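Local coordinates for response regulator receiver domain protein (CheY) (Rhodospirillum rubrum, PDB 3HEB) that probably serves as a phosphoacceptor receiver domain of two-component signalling, accepting a phosphoryl group and passing the signal on through a change of conformation, at the interface of chains A and B. Sequence-based numbering; all coordinates share one arbitrary frame. Chains: chain A/B, Response regulator receiver domain protein (CheY).

The interface of chains A and B. Residues chain A 131, 134-135, 138; chain B 131, 134-135.
A:Phe135 and B:Phe135 lie face to face across the two-fold axis, their ring planes tilted by 12°. The centroids are 4.2 Å apart. The overlap is displaced toward the rims, where CD2 of A:Phe135 meets CD2 of B:Phe135 at 3.3 Å, so the ortho carbon CD2 of each ring sits over the rim of the other's face. Both side chains place CG anti to the backbone N (chi1 near -168°), which turns the rings off their helices, residues 122-136 of each chain, toward each other. A flat aromatic suits a place beside the axis, because it can pair with its own copy over a broad apolar face.

One helical turn earlier, the glutamines bury the most surface of this patch. A:Gln131, bent at chi2, passes its CG methylene and amide carbon obliquely over B:Leu134, with CD 3.5 Å from that leucine's CB. B:Gln131 differs in its first torsion and meets A:Leu134 with its amide tip, OE1 lying 3.2 Å from CD1 of the leucine. Glutamine is apt here, since in chain A part of its aliphatic stem packs on a branched leucine while its tip remains polar. The two amides are nearly coplanar, 24° apart, yet as modelled they set OE1 of A:Gln131 against OE1 of B:Gln131 at 2.9 Å. Two acceptors cannot bond, so this pairing is doubtful; flipping one amide would offer a donor NE2, though the structure alone does not settle it.

Stacked phenylalanines flanked by glutamine-leucine contacts thus join the C-terminal helices of two receiver domains, a surface that may support dimerisation, if the crystallographic pair is the biological one.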
loop_
_atom_site.group_PDB
_atom_site.type_symbol
_atom_site.label_atom_id
_atom_site.label_comp_id
_atom_site.label_asym_id
_atom_site.label_seq_id
_atom_site.Cartn_x
_atom_site.Cartn_y
_atom_site.Cartn_z
ATOM N N GLN A 131 -4.125 -10.342 -9.062
ATOM C CA GLN A 131 -2.847 -9.693 -8.816
ATOM C C GLN A 131 -2.807 -9.120 -7.401
ATOM O O GLN A 131 -1.766 -9.142 -6.749
ATOM C CB GLN A 131 -2.623 -8.587 -9.842
ATOM C CG GLN A 131 -1.228 -8.561 -10.403
ATOM C CD GLN A 131 -0.740 -9.952 -10.785
ATOM O OE1 GLN A 131 0.067 -10.553 -10.071
ATOM N NE2 GLN A 131 -1.242 -10.473 -11.906
ATOM N N LEU A 134 -2.294 -12.048 -4.942
ATOM C CA LEU A 134 -0.916 -12.518 -4.945
ATOM C C LEU A 134 -0.027 -11.603 -4.115
ATOM O O LEU A 134 0.800 -12.074 -3.346
ATOM C CB LEU A 134 -0.381 -12.591 -6.379
ATOM C CG LEU A 134 -0.973 -13.740 -7.196
ATOM C CD1 LEU A 134 -0.527 -13.651 -8.646
ATOM C CD2 LEU A 134 -0.536 -15.065 -6.562
ATOM N N PHE A 135 -0.204 -10.296 -4.281
ATOM C CA PHE A 135 0.574 -9.299 -3.550
ATOM C C PHE A 135 0.279 -9.387 -2.057
ATOM O O PHE A 135 1.180 -9.299 -1.229
ATOM C CB PHE A 135 0.225 -7.902 -4.052
ATOM C CG PHE A 135 1.171 -6.845 -3.589
ATOM C CD1 PHE A 135 2.519 -6.896 -3.946
ATOM C CD2 PHE A 135 0.718 -5.784 -2.814
ATOM C CE1 PHE A 135 3.402 -5.895 -3.532
ATOM C CE2 PHE A 135 1.588 -4.783 -2.397
ATOM C CZ PHE A 135 2.932 -4.836 -2.754
ATOM N N VAL A 138 2.194 -11.677 -0.254
ATOM C CA VAL A 138 3.611 -11.323 -0.253
ATOM C C VAL A 138 3.951 -10.233 0.775
ATOM O O VAL A 138 5.083 -10.155 1.260
ATOM C CB VAL A 138 4.034 -10.842 -1.667
ATOM C CG1 VAL A 138 5.243 -9.932 -1.585
ATOM C CG2 VAL A 138 4.330 -12.041 -2.557
ATOM N N GLN B 131 5.769 -10.015 -8.414
ATOM C CA GLN B 131 4.384 -9.729 -8.025
ATOM C C GLN B 131 4.227 -8.238 -7.765
ATOM O O GLN B 131 3.232 -7.635 -8.162
ATOM C CB GLN B 131 3.978 -10.500 -6.761
ATOM C CG GLN B 131 3.936 -12.000 -6.943
ATOM C CD GLN B 131 3.282 -12.415 -8.250
ATOM O OE1 GLN B 131 2.211 -11.921 -8.608
ATOM N NE2 GLN B 131 3.924 -13.335 -8.968
ATOM N N LEU B 134 3.773 -6.367 -10.891
ATOM C CA LEU B 134 2.446 -6.579 -11.448
ATOM C C LEU B 134 1.429 -5.771 -10.650
ATOM O O LEU B 134 0.520 -5.173 -11.222
ATOM C CB LEU B 134 2.107 -8.074 -11.426
ATOM C CG LEU B 134 3.103 -8.901 -12.244
ATOM C CD1 LEU B 134 2.908 -10.385 -12.017
ATOM C CD2 LEU B 134 2.925 -8.560 -13.715
ATOM N N PHE B 135 1.583 -5.747 -9.331
ATOM C CA PHE B 135 0.675 -4.969 -8.507
ATOM C C PHE B 135 0.836 -3.480 -8.819
ATOM O O PHE B 135 -0.142 -2.742 -8.874
ATOM C CB PHE B 135 0.947 -5.201 -7.030
ATOM C CG PHE B 135 -0.116 -4.647 -6.147
ATOM C CD1 PHE B 135 -1.417 -5.137 -6.223
ATOM C CD2 PHE B 135 0.166 -3.629 -5.251
ATOM C CE1 PHE B 135 -2.419 -4.620 -5.414
ATOM C CE2 PHE B 135 -0.834 -3.106 -4.434
ATOM C CZ PHE B 135 -2.126 -3.600 -4.519
#